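Long-range contacts in tryparedoxin (Leishmania major, PDB 3S9F), which probably acts as a thioredoxin-fold disulfide reductase, passing reducing equivalents to tryparedoxin peroxidase in the parasite's detoxification pathway: residues R35-T40 and A99-M104; V51-S56 and I133-D138; T67-E72 and A150-P155; E84-S89 and L107-A112. All coordinates share one frame; numbering follows the deposited sequence.

Interaction 1 of 4, residues R35-T40 and A99-M104; sequences RKQADT and AYYAKM
Tyr101, from helix 94-101, reaches the type II' turn (Lys36 to Asp39) that joins strand 34-36 to the edge strand 39-41 of the thioredoxin-fold sheet. Gln37 N donates a hydrogen bond to Tyr101 OH at 2.8 Å and nearly straight (165°), coming in at the ring edge close to the ring plane. The same hydroxyl is also hydrogen-bonded to the carbonyl of Trp106. The Gln37 amide, bent back at chi2, lies 22° from the plane of the tyrosine ring; its NE2 is hydrogen-bonded to Trp106 O and makes a weak bond to Met104 O at 3.2 Å. Water 1 extends this polar link, accepting from Gln37 NE2 at 3.0 Å and donating to Tyr101 O at 2.9 Å, while resting above one face of the tyrosine ring toward its rim.

Van der Waals contact comes from Arg35. Its CG meets Tyr101 CE2 at 3.4 Å, and the guanidinium turns one face to the ring rim, with CD2 above its centre and the two planes 79° apart; this is not a flat stack. Arg35 NH2 is held by Asn98 OD1. The phenol oxygen thus accepts from the turn and is bonded to the loop carbonyl, which should fix its rotation and tie the hairpin to Tyr101.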
loop_
_atom_site.group_PDB
_atom_site.type_symbol
_atom_site.label_atom_id
_atom_site.label_comp_id
_atom_site.label_asym_id
_atom_site.label_seq_id
_atom_site.Cartn_x
_atom_site.Cartn_y
_atom_site.Cartn_z
ATOM N N ARG A 35 9.450 6.443 -4.048
ATOM C CA ARG A 35 10.752 6.908 -4.472
ATOM C C ARG A 35 10.695 8.426 -4.793
ATOM O O ARG A 35 9.742 8.890 -5.418
ATOM C CB ARG A 35 11.136 6.088 -5.696
ATOM C CG ARG A 35 12.411 6.409 -6.315
ATOM C CD ARG A 35 13.482 5.403 -5.986
ATOM N NE ARG A 35 14.654 5.894 -6.670
ATOM C CZ ARG A 35 15.346 5.247 -7.594
ATOM N NH1 ARG A 35 16.379 5.863 -8.150
ATOM N NH2 ARG A 35 15.037 4.000 -7.934
ATOM N N LYS A 36 11.742 9.153 -4.418
ATOM C CA LYS A 36 11.934 10.529 -4.844
ATOM C C LYS A 36 13.385 10.642 -5.219
ATOM O O LYS A 36 14.222 10.883 -4.377
ATOM C CB LYS A 36 11.610 11.521 -3.751
ATOM C CG LYS A 36 11.780 12.920 -4.218
ATOM C CD LYS A 36 11.433 13.900 -3.156
ATOM C CE LYS A 36 11.661 15.288 -3.644
ATOM N NZ LYS A 36 11.500 16.207 -2.537
ATOM N N GLN A 37 13.672 10.429 -6.484
ATOM C CA GLN A 37 15.024 10.345 -6.966
ATOM C C GLN A 37 15.804 9.309 -6.184
ATOM O O GLN A 37 15.419 8.157 -6.141
ATOM C CB GLN A 37 15.709 11.703 -6.937
ATOM C CG GLN A 37 15.275 12.602 -8.085
ATOM C CD GLN A 37 13.820 12.965 -8.001
ATOM O OE1 GLN A 37 13.386 13.565 -7.037
ATOM N NE2 GLN A 37 13.056 12.586 -9.012
ATOM N N ALA A 38 16.912 9.721 -5.576
ATOM C CA ALA A 38 17.737 8.805 -4.801
ATOM C C ALA A 38 17.081 8.454 -3.476
ATOM O O ALA A 38 17.323 7.385 -2.937
ATOM C CB ALA A 38 19.127 9.402 -4.572
ATOM N N ASP A 39 16.247 9.349 -2.956
ATOM C CA ASP A 39 15.589 9.131 -1.680
ATOM C C ASP A 39 14.295 8.326 -1.816
ATOM O O ASP A 39 13.846 7.976 -2.915
ATOM C CB ASP A 39 15.285 10.470 -0.996
ATOM C CG ASP A 39 15.149 10.347 0.533
ATOM O OD1 ASP A 39 15.485 9.275 1.098
ATOM O OD2 ASP A 39 14.703 11.331 1.176
ATOM N N THR A 40 13.718 8.034 -0.662
ATOM C CA THR A 40 12.379 7.509 -0.567
ATOM C C THR A 40 11.644 8.467 0.378
ATOM O O THR A 40 12.240 8.981 1.327
ATOM C CB THR A 40 12.433 6.047 -0.081
ATOM O OG1 THR A 40 13.239 5.285 -0.995
ATOM C CG2 THR A 40 11.066 5.433 -0.042
ATOM N N ALA A 99 17.164 3.912 -15.404
ATOM C CA ALA A 99 17.661 4.791 -16.506
ATOM C C ALA A 99 16.566 5.792 -16.903
ATOM O O ALA A 99 16.836 6.978 -17.169
ATOM C CB ALA A 99 18.083 3.971 -17.715
ATOM N N TYR A 100 15.343 5.280 -16.984
ATOM C CA TYR A 100 14.169 6.066 -17.376
ATOM C C TYR A 100 13.697 7.004 -16.278
ATOM O O TYR A 100 13.432 8.183 -16.533
ATOM C CB TYR A 100 13.047 5.119 -17.843
ATOM C CG TYR A 100 11.837 5.775 -18.502
ATOM C CD1 TYR A 100 11.974 6.875 -19.360
ATOM C CD2 TYR A 100 10.570 5.255 -18.295
ATOM C CE1 TYR A 100 10.830 7.460 -19.967
ATOM C CE2 TYR A 100 9.436 5.813 -18.904
ATOM C CZ TYR A 100 9.583 6.895 -19.731
ATOM O OH TYR A 100 8.479 7.425 -20.331
ATOM N N TYR A 101 13.598 6.498 -15.053
ATOM C CA TYR A 101 13.135 7.338 -13.951
ATOM C C TYR A 101 14.128 8.470 -13.677
ATOM O O TYR A 101 13.748 9.560 -13.253
ATOM C CB TYR A 101 12.917 6.510 -12.682
ATOM C CG TYR A 101 12.533 7.362 -11.484
ATOM C CD1 TYR A 101 11.382 8.172 -11.501
ATOM C CD2 TYR A 101 13.313 7.345 -10.329
ATOM C CE1 TYR A 101 11.034 8.943 -10.386
ATOM C CE2 TYR A 101 12.987 8.119 -9.220
ATOM C CZ TYR A 101 11.847 8.912 -9.257
ATOM O OH TYR A 101 11.524 9.683 -8.168
ATOM N N ALA A 102 15.398 8.227 -13.972
ATOM C CA ALA A 102 16.439 9.263 -13.815
ATOM C C ALA A 102 16.157 10.534 -14.622
ATOM O O ALA A 102 16.636 11.619 -14.273
ATOM C CB ALA A 102 17.821 8.695 -14.213
ATOM N N LYS A 103 15.388 10.387 -15.700
ATOM C CA LYS A 103 15.016 11.508 -16.568
ATOM C C LYS A 103 13.830 12.316 -16.000
ATOM O O LYS A 103 13.478 13.370 -16.531
ATOM C CB LYS A 103 14.667 10.978 -17.960
ATOM C CG LYS A 103 15.873 10.348 -18.657
ATOM C CD LYS A 103 15.523 9.803 -20.025
ATOM C CE LYS A 103 16.798 9.550 -20.804
ATOM N NZ LYS A 103 16.568 8.722 -22.007
ATOM N N MET A 104 13.219 11.807 -14.937
ATOM C CA MET A 104 11.992 12.412 -14.382
ATOM C C MET A 104 12.235 13.156 -13.082
ATOM O O MET A 104 13.019 12.702 -12.249
ATOM C CB MET A 104 10.943 11.326 -14.147
ATOM C CG MET A 104 10.587 10.576 -15.403
ATOM S SD MET A 104 9.654 9.103 -14.989
ATOM C CE MET A 104 9.489 8.427 -16.615
HETATM O O HOH W 1 14.681 10.730 -10.778
#

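Interaction 2 of 4, residues V51-S56 and I133-D138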
loop_
_atom_site.group_PDB
_atom_site.type_symbol
_atom_site.label_atom_id
_atom_site.label_comp_id
_atom_site.label_asym_id
_atom_site.label_seq_id
_atom_site.Cartn_x
_atom_site.Cartn_y
_atom_site.Cartn_z
ATOM N N VAL A 51 -3.008 14.543 -7.832
ATOM C CA VAL A 51 -1.892 13.611 -7.988
ATOM C C VAL A 51 -2.146 12.819 -9.263
ATOM O O VAL A 51 -3.265 12.398 -9.507
ATOM C CB VAL A 51 -1.732 12.653 -6.740
ATOM C CG1 VAL A 51 -0.753 11.506 -7.059
ATOM C CG2 VAL A 51 -1.229 13.405 -5.500
ATOM N N PHE A 52 -1.105 12.605 -10.067
ATOM C CA PHE A 52 -1.235 11.829 -11.287
ATOM C C PHE A 52 -0.433 10.555 -11.154
ATOM O O PHE A 52 0.683 10.584 -10.655
ATOM C CB PHE A 52 -0.662 12.606 -12.478
ATOM C CG PHE A 52 -1.468 13.793 -12.847
ATOM C CD1 PHE A 52 -1.202 15.044 -12.280
ATOM C CD2 PHE A 52 -2.482 13.679 -13.783
ATOM C CE1 PHE A 52 -1.964 16.166 -12.638
ATOM C CE2 PHE A 52 -3.242 14.793 -14.147
ATOM C CZ PHE A 52 -2.980 16.033 -13.564
ATOM N N PHE A 53 -1.008 9.441 -11.589
ATOM C CA PHE A 53 -0.194 8.250 -11.868
ATOM C C PHE A 53 0.187 8.292 -13.342
ATOM O O PHE A 53 -0.676 8.464 -14.206
ATOM C CB PHE A 53 -0.969 6.969 -11.579
ATOM C CG PHE A 53 -1.196 6.720 -10.123
ATOM C CD1 PHE A 53 -0.118 6.494 -9.270
ATOM C CD2 PHE A 53 -2.490 6.713 -9.605
ATOM C CE1 PHE A 53 -0.323 6.249 -7.927
ATOM C CE2 PHE A 53 -2.704 6.473 -8.250
ATOM C CZ PHE A 53 -1.623 6.255 -7.413
ATOM N N TYR A 54 1.480 8.149 -13.645
ATOM C CA TYR A 54 1.928 8.187 -15.030
ATOM C C TYR A 54 2.387 6.782 -15.383
ATOM O O TYR A 54 3.356 6.280 -14.803
ATOM C CB TYR A 54 3.116 9.156 -15.171
ATOM C CG TYR A 54 3.683 9.269 -16.565
ATOM C CD1 TYR A 54 5.065 9.303 -16.767
ATOM C CD2 TYR A 54 2.837 9.369 -17.682
ATOM C CE1 TYR A 54 5.606 9.409 -18.091
ATOM C CE2 TYR A 54 3.353 9.467 -18.979
ATOM C CZ TYR A 54 4.733 9.506 -19.161
ATOM O OH TYR A 54 5.220 9.611 -20.441
ATOM N N PHE A 55 1.662 6.145 -16.298
ATOM C CA PHE A 55 1.970 4.773 -16.744
ATOM C C PHE A 55 2.801 4.884 -17.995
ATOM O O PHE A 55 2.350 5.440 -18.995
ATOM C CB PHE A 55 0.655 4.014 -17.019
ATOM C CG PHE A 55 -0.240 3.884 -15.786
ATOM C CD1 PHE A 55 -1.110 4.932 -15.408
ATOM C CD2 PHE A 55 -0.178 2.753 -14.999
ATOM C CE1 PHE A 55 -1.908 4.829 -14.263
ATOM C CE2 PHE A 55 -0.974 2.612 -13.858
ATOM C CZ PHE A 55 -1.861 3.669 -13.480
ATOM N N SER A 56 4.044 4.391 -17.951
ATOM C CA SER A 56 4.941 4.566 -19.069
ATOM C C SER A 56 6.043 3.517 -18.943
ATOM O O SER A 56 6.123 2.818 -17.937
ATOM C CB SER A 56 5.551 5.969 -19.030
ATOM O OG SER A 56 6.252 6.221 -20.221
ATOM N N ILE A 133 -3.327 9.482 -15.378
ATOM C CA ILE A 133 -4.576 9.407 -14.627
ATOM C C ILE A 133 -4.416 10.384 -13.477
ATOM O O ILE A 133 -3.520 10.233 -12.645
ATOM C CB ILE A 133 -4.832 7.987 -14.045
ATOM C CG1 ILE A 133 -4.843 6.879 -15.122
ATOM C CG2 ILE A 133 -6.188 7.964 -13.249
ATOM C CD1 ILE A 133 -5.981 6.959 -16.097
ATOM N N GLY A 134 -5.298 11.378 -13.429
ATOM C CA GLY A 134 -5.282 12.407 -12.383
ATOM C C GLY A 134 -6.382 12.183 -11.358
ATOM O O GLY A 134 -7.522 11.816 -11.701
ATOM N N LEU A 135 -6.031 12.389 -10.098
ATOM C CA LEU A 135 -6.971 12.228 -9.020
ATOM C C LEU A 135 -6.776 13.240 -7.902
ATOM O O LEU A 135 -5.707 13.782 -7.731
ATOM C CB LEU A 135 -6.912 10.817 -8.460
ATOM C CG LEU A 135 -5.567 10.302 -7.999
ATOM C CD1 LEU A 135 -5.678 9.395 -6.831
ATOM C CD2 LEU A 135 -4.871 9.616 -9.136
ATOM N N ASN A 136 -7.841 13.465 -7.145
ATOM C CA ASN A 136 -7.775 14.307 -5.961
ATOM C C ASN A 136 -7.053 13.516 -4.864
ATOM O O ASN A 136 -7.480 12.413 -4.522
ATOM C CB ASN A 136 -9.207 14.685 -5.529
ATOM C CG ASN A 136 -9.239 15.576 -4.302
ATOM O OD1 ASN A 136 -8.838 15.178 -3.216
ATOM N ND2 ASN A 136 -9.728 16.800 -4.478
ATOM N N ALA A 137 -5.961 14.062 -4.323
ATOM C CA ALA A 137 -5.168 13.327 -3.333
ATOM C C ALA A 137 -5.951 13.031 -2.061
ATOM O O ALA A 137 -5.803 11.970 -1.459
ATOM C CB ALA A 137 -3.881 14.047 -3.011
ATOM N N ASP A 138 -6.803 13.970 -1.667
ATOM C CA ASP A 138 -7.527 13.843 -0.410
ATOM C C ASP A 138 -8.687 12.850 -0.499
ATOM O O ASP A 138 -8.787 11.937 0.313
ATOM C CB ASP A 138 -7.954 15.231 0.058
ATOM C CG ASP A 138 -6.753 16.103 0.443
ATOM O OD1 ASP A 138 -5.591 15.588 0.484
ATOM O OD2 ASP A 138 -6.964 17.303 0.721
#
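Strands 50-56 and 131-136 run antiparallel in the central sheet of the thioredoxin fold, their axes 4.6 Å apart at closest and 155° between directions. Two hydrogen-bonded pairs, Val51 with Leu135 and Phe53 with Ile133, flank the non-hydrogen-bonded pair Phe52 with Gly134, whose CA atoms are only 4.2 Å apart. Four bonds form this part of the ladder: Val51 N to Leu135 O and Leu135 N to Val51 O, both 2.8 Å, then Phe53 N to Ile133 O and the longer Ile133 N to Phe53 O at 3.1 Å. It runs on through a backbone bond between Phe55 and Thr131. Phe52 CA adds a CA-H...O contact to Ile133 O.

Val51, Phe53, Ile133 and Leu135 point to one face of the sheet. Leu135 carries CG between its backbone N and carbonyl carbon (chi1 55°), a turn that folds CD2 back over the neighbouring strand, close to Val51 O and 3.8 Å from Phe53 CD2. Farther along, Phe55 CE1 meets Ile133 CG1, and at the other end Val51 CG2 packs on Ala137 CB at 3.7 Å. Leu120 of helix 114-123 touches Phe53 and Phe55, while Val24, His27 and Leu28 of the second subunit pack on Val51, Leu135, Ala137 and Phe53, so this face and the Ala137 loop also pack against that subunit.

Phe52 points to the other face, where its side chain lies near Leu132 and touches Ile85. Its ring lies against the main chain of Gly134, with Phe52 CD2 3.4 Å from Gly134 CA.

Interaction 3 of 4, residues T67-E72 and A150-P155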
loop_
_atom_site.group_PDB
_atom_site.type_symbol
_atom_site.label_atom_id
_atom_site.label_comp_id
_atom_site.label_asym_id
_atom_site.label_seq_id
_atom_site.Cartn_x
_atom_site.Cartn_y
_atom_site.Cartn_z
ATOM N N THR A 67 7.110 11.815 -22.581
ATOM C CA THR A 67 7.775 12.082 -21.301
ATOM C C THR A 67 8.522 13.437 -21.259
ATOM O O THR A 67 8.370 14.194 -20.304
ATOM C CB THR A 67 8.686 10.904 -20.888
ATOM O OG1 THR A 67 7.864 9.774 -20.567
ATOM C CG2 THR A 67 9.541 11.258 -19.672
ATOM N N PRO A 68 9.314 13.762 -22.305
ATOM C CA PRO A 68 9.958 15.080 -22.281
ATOM C C PRO A 68 8.985 16.260 -22.138
ATOM O O PRO A 68 9.304 17.203 -21.415
ATOM C CB PRO A 68 10.685 15.146 -23.633
ATOM C CG PRO A 68 10.965 13.731 -23.963
ATOM C CD PRO A 68 9.776 12.957 -23.454
ATOM N N GLN A 69 7.831 16.207 -22.807
ATOM C CA GLN A 69 6.808 17.253 -22.663
ATOM C C GLN A 69 6.225 17.306 -21.252
ATOM O O GLN A 69 6.042 18.384 -20.677
ATOM C CB GLN A 69 5.650 17.058 -23.638
ATOM C CG GLN A 69 4.624 18.208 -23.520
ATOM C CD GLN A 69 3.615 18.260 -24.650
ATOM O OE1 GLN A 69 3.646 17.432 -25.572
ATOM N NE2 GLN A 69 2.713 19.250 -24.591
ATOM N N LEU A 70 5.915 16.132 -20.716
ATOM C CA LEU A 70 5.420 16.054 -19.334
ATOM C C LEU A 70 6.461 16.575 -18.327
ATOM O O LEU A 70 6.112 17.284 -17.384
ATOM C CB LEU A 70 4.981 14.621 -19.017
ATOM C CG LEU A 70 4.296 14.425 -17.661
ATOM C CD1 LEU A 70 3.039 15.286 -17.517
ATOM C CD2 LEU A 70 4.005 12.916 -17.459
ATOM N N VAL A 71 7.735 16.248 -18.535
ATOM C CA VAL A 71 8.818 16.781 -17.674
ATOM C C VAL A 71 8.829 18.315 -17.678
ATOM O O VAL A 71 8.899 18.965 -16.620
ATOM C CB VAL A 71 10.211 16.222 -18.061
ATOM C CG1 VAL A 71 11.319 16.996 -17.344
ATOM C CG2 VAL A 71 10.305 14.763 -17.688
ATOM N N GLU A 72 8.729 18.886 -18.871
ATOM C CA GLU A 72 8.722 20.332 -19.019
ATOM C C GLU A 72 7.471 20.939 -18.351
ATOM O O GLU A 72 7.567 21.948 -17.652
ATOM C CB GLU A 72 8.811 20.698 -20.499
ATOM C CG GLU A 72 9.143 22.145 -20.784
ATOM C CD GLU A 72 8.939 22.523 -22.255
ATOM O OE1 GLU A 72 8.596 21.640 -23.086
ATOM O OE2 GLU A 72 9.116 23.713 -22.581
ATOM N N ALA A 150 -4.875 15.440 -23.475
ATOM C CA ALA A 150 -5.193 16.827 -23.126
ATOM C C ALA A 150 -3.946 17.723 -23.058
ATOM O O ALA A 150 -3.935 18.836 -23.602
ATOM C CB ALA A 150 -5.973 16.878 -21.813
ATOM N N LEU A 151 -2.890 17.234 -22.409
ATOM C CA LEU A 151 -1.678 18.031 -22.278
ATOM C C LEU A 151 -1.040 18.359 -23.623
ATOM O O LEU A 151 -0.599 19.498 -23.834
ATOM C CB LEU A 151 -0.667 17.420 -21.300
ATOM C CG LEU A 151 0.700 18.132 -21.292
ATOM C CD1 LEU A 151 0.534 19.550 -20.765
ATOM C CD2 LEU A 151 1.742 17.377 -20.472
ATOM N N THR A 152 -1.008 17.394 -24.543
ATOM C CA THR A 152 -0.435 17.664 -25.867
ATOM C C THR A 152 -1.183 18.768 -26.617
ATOM O O THR A 152 -0.582 19.517 -27.382
ATOM C CB THR A 152 -0.348 16.401 -26.749
ATOM O OG1 THR A 152 -1.648 16.058 -27.239
ATOM C CG2 THR A 152 0.220 15.238 -25.950
ATOM N N GLN A 153 -2.489 18.866 -26.373
ATOM C CA GLN A 153 -3.333 19.877 -27.007
ATOM C C GLN A 153 -3.363 21.200 -26.225
ATOM O O GLN A 153 -3.714 22.242 -26.773
ATOM C CB GLN A 153 -4.754 19.334 -27.169
ATOM C CG GLN A 153 -4.845 18.097 -28.053
ATOM C CD GLN A 153 -6.241 17.855 -28.600
ATOM O OE1 GLN A 153 -7.245 18.029 -27.902
ATOM N NE2 GLN A 153 -6.313 17.453 -29.862
ATOM N N ASP A 154 -2.983 21.159 -24.949
ATOM C CA ASP A 154 -3.021 22.339 -24.080
ATOM C C ASP A 154 -1.694 22.443 -23.328
ATOM O O ASP A 154 -1.656 22.296 -22.093
ATOM C CB ASP A 154 -4.229 22.226 -23.123
ATOM C CG ASP A 154 -4.289 23.332 -22.078
ATOM O OD1 ASP A 154 -3.933 24.491 -22.379
ATOM O OD2 ASP A 154 -4.708 23.031 -20.935
ATOM N N PRO A 155 -0.582 22.656 -24.067
ATOM C CA PRO A 155 0.744 22.594 -23.438
ATOM C C PRO A 155 0.939 23.649 -22.341
ATOM O O PRO A 155 1.800 23.483 -21.470
ATOM C CB PRO A 155 1.706 22.835 -24.619
ATOM C CG PRO A 155 0.899 23.630 -25.601
ATOM C CD PRO A 155 -0.490 23.046 -25.490
HETATM O O HOH W 2 1.857 20.173 -27.678
#
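This is a small, partly buried helix-helix contact on one side of the thioredoxin-fold sheet, where helix 61-77, whose start bears the CxxC pair Cys60 and Cys63, free thiols in this model, passes the end of the late helix 147-153. No direct hydrogen bond joins the two segments; van der Waals contact and one water do. The nearest CA pairs, Gln69 with Thr152 and Leu70 with Leu151, are both 7.9 Å apart.

The apolar part lies at the buried side. Leu70 CD1 meets Leu151 CD2 at 3.8 Å, the two leucines crossing at about a right angle, and Leu151 continues onto Phe66 and Phe73 of the same long helix. Leu70 also rests on Tyr54 of strand 50-56 and on Trp106 of a loop, joining the pair to the sheet.

Gln69 spans the more exposed side. With CG anti to the backbone N (chi1 -177°) and the chain extended beyond it, the amide reaches across to the last turn of the other helix and the residues after it. NE2 approaches Pro155 CB at 3.7 Å and OE1 lies 4.1 Å from Thr152 CG2; the Thr152 hydroxyl is turned to its own helix and bonded to His149 O. Gln69 NE2 comes within 3.4 Å of Leu151 O, at an angle too poor for a bond. Water 2 closes the gap weakly, accepting from Gln69 NE2 at 3.3 Å while it donates to Thr152 O.

Interaction 4 of 4, residues E84-S89 and L107-A112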
loop_
_atom_site.group_PDB
_atom_site.type_symbol
_atom_site.label_atom_id
_atom_site.label_comp_id
_atom_site.label_asym_id
_atom_site.label_seq_id
_atom_site.Cartn_x
_atom_site.Cartn_y
_atom_site.Cartn_z
ATOM N N GLU A 84 1.283 16.671 -8.115
ATOM C CA GLU A 84 2.434 15.777 -8.059
ATOM C C GLU A 84 2.259 14.675 -9.084
ATOM O O GLU A 84 1.135 14.381 -9.508
ATOM C CB GLU A 84 2.606 15.206 -6.627
ATOM C CG GLU A 84 3.876 14.371 -6.412
ATOM C CD GLU A 84 5.140 15.117 -6.804
ATOM O OE1 GLU A 84 5.731 15.782 -5.921
ATOM O OE2 GLU A 84 5.532 15.059 -7.993
ATOM N N ILE A 85 3.367 14.072 -9.513
ATOM C CA ILE A 85 3.265 12.941 -10.431
ATOM C C ILE A 85 3.975 11.755 -9.820
ATOM O O ILE A 85 5.062 11.900 -9.218
ATOM C CB ILE A 85 3.807 13.249 -11.845
ATOM C CG1 ILE A 85 2.966 14.376 -12.491
ATOM C CG2 ILE A 85 3.716 11.993 -12.750
ATOM C CD1 ILE A 85 3.471 14.802 -13.866
ATOM N N ILE A 86 3.351 10.586 -9.958
ATOM C CA ILE A 86 3.961 9.348 -9.487
ATOM C C ILE A 86 4.101 8.385 -10.650
ATOM O O ILE A 86 3.096 7.973 -11.238
ATOM C CB ILE A 86 3.093 8.659 -8.385
ATOM C CG1 ILE A 86 2.903 9.595 -7.186
ATOM C CG2 ILE A 86 3.758 7.309 -7.970
ATOM C CD1 ILE A 86 1.838 9.131 -6.162
ATOM N N LEU A 87 5.331 8.021 -10.988
ATOM C CA LEU A 87 5.572 6.994 -12.019
ATOM C C LEU A 87 5.029 5.626 -11.599
ATOM O O LEU A 87 5.285 5.177 -10.482
ATOM C CB LEU A 87 7.072 6.897 -12.334
ATOM C CG LEU A 87 7.449 5.798 -13.342
ATOM C CD1 LEU A 87 6.882 6.118 -14.760
ATOM C CD2 LEU A 87 8.973 5.665 -13.382
ATOM N N ALA A 88 4.242 5.007 -12.497
ATOM C CA ALA A 88 3.766 3.635 -12.322
ATOM C C ALA A 88 4.307 2.890 -13.535
ATOM O O ALA A 88 3.661 2.803 -14.600
ATOM C CB ALA A 88 2.243 3.604 -12.261
ATOM N N SER A 89 5.515 2.373 -13.362
ATOM C CA SER A 89 6.332 1.921 -14.482
ATOM C C SER A 89 5.965 0.557 -15.024
ATOM O O SER A 89 5.781 -0.389 -14.261
ATOM C CB SER A 89 7.805 1.888 -14.079
ATOM O OG SER A 89 8.553 1.378 -15.172
ATOM N N LEU A 107 7.968 11.665 -8.574
ATOM C CA LEU A 107 8.039 10.494 -7.700
ATOM C C LEU A 107 7.847 9.172 -8.436
ATOM O O LEU A 107 7.419 9.163 -9.545
ATOM C CB LEU A 107 6.943 10.576 -6.641
ATOM C CG LEU A 107 6.831 11.857 -5.810
ATOM C CD1 LEU A 107 5.734 11.804 -4.787
ATOM C CD2 LEU A 107 8.129 12.096 -5.158
ATOM N N SER A 108 8.138 8.060 -7.775
ATOM C CA SER A 108 7.826 6.752 -8.392
ATOM C C SER A 108 7.379 5.744 -7.353
ATOM O O SER A 108 7.829 5.728 -6.226
ATOM C CB SER A 108 9.047 6.182 -9.164
ATOM O OG SER A 108 8.723 4.970 -9.846
ATOM N N ILE A 109 6.479 4.866 -7.764
ATOM C CA ILE A 109 6.313 3.612 -7.050
ATOM C C ILE A 109 7.636 2.842 -7.228
ATOM O O ILE A 109 8.172 2.778 -8.344
ATOM C CB ILE A 109 5.132 2.838 -7.667
ATOM C CG1 ILE A 109 3.816 3.612 -7.417
ATOM C CG2 ILE A 109 5.074 1.404 -7.114
ATOM C CD1 ILE A 109 2.647 3.159 -8.338
ATOM N N PRO A 110 8.187 2.283 -6.135
ATOM C CA PRO A 110 9.468 1.604 -6.267
ATOM C C PRO A 110 9.374 0.426 -7.234
ATOM O O PRO A 110 8.312 -0.202 -7.380
ATOM C CB PRO A 110 9.755 1.110 -4.853
ATOM C CG PRO A 110 9.024 2.076 -3.967
ATOM C CD PRO A 110 7.752 2.397 -4.733
ATOM N N PHE A 111 10.485 0.163 -7.918
ATOM C CA PHE A 111 10.549 -0.936 -8.872
ATOM C C PHE A 111 10.050 -2.269 -8.296
ATOM O O PHE A 111 9.369 -3.040 -8.982
ATOM C CB PHE A 111 11.987 -1.147 -9.360
ATOM C CG PHE A 111 12.123 -2.336 -10.255
ATOM C CD1 PHE A 111 11.670 -2.279 -11.565
ATOM C CD2 PHE A 111 12.657 -3.536 -9.769
ATOM C CE1 PHE A 111 11.779 -3.388 -12.402
ATOM C CE2 PHE A 111 12.761 -4.658 -10.591
ATOM C CZ PHE A 111 12.327 -4.581 -11.914
ATOM N N ALA A 112 10.431 -2.540 -7.052
ATOM C CA ALA A 112 10.074 -3.771 -6.356
ATOM C C ALA A 112 8.570 -3.956 -6.177
ATOM O O ALA A 112 8.093 -5.096 -5.988
ATOM C CB ALA A 112 10.772 -3.805 -4.982
HETATM O O HOH W 3 6.747 2.062 -10.913
#
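A beta-alpha-beta unit brings these segments together: strand 83-89 leads into helix 94-101, and the short strand 107-108 returns parallel to the first within the thioredoxin-fold sheet. Three backbone bonds set the register, Leu107 N to Ile85 O (3.0 Å), Leu87 N to Leu107 O (2.8 Å) and Ile109 N to Leu87 O (3.0 Å).

Ile86 and Leu107 share one face of the sheet, both touching Leu34 of strand 34-36. Ile86 CG2 also packs on Ile109 CG1 at 3.7 Å, the two isoleucines crossing at about a right angle, and Ala88 CB touches Ile109 CD1. On the other face the Ser108 hydroxyl lies alongside Leu87, 3.6 Å from its CB, and donates to Ile109 O at 2.7 Å from above the carbonyl plane.

Glu84 bends at chi2 (54°), laying CG 3.6 Å from Leu107 CD1 and returning OE2 to its own strand, where Ile85 N donates at 2.8 Å. Tyr74 OH is bonded to the same oxygen. Beyond the last bridge, water 3 accepts from Ser89 N and sits near Ile109 O. For the buried Glu84 carboxylate, the two hydrogen bonds to OE2 would probably stabilise its negative charge.

Interactions 1, 4 and 2 reach one sheet in that order, and interaction 3 lies against one side of it. Arg35 N to Ser108 O, 2.8 Å, joins interactions 1 and 4, whose centres are about 8 Å apart; Phe52 O to Ile86 N, also 2.8 Å, joins 2 and 4, about 10 Å apart. Interaction 3, about 15 Å from 2, meets it through Tyr54 OH and Thr67 OG1 at 2.7 Å, while Leu70 CD1 packs 3.7 Å from Ile85 CD1 of interaction 4. Tyr100 OH, 2.5 Å from Ser56 OG, brings helix 94-101 to Ser56, which touches Cys63, a free thiol here but known to form a disulfide with Cys60.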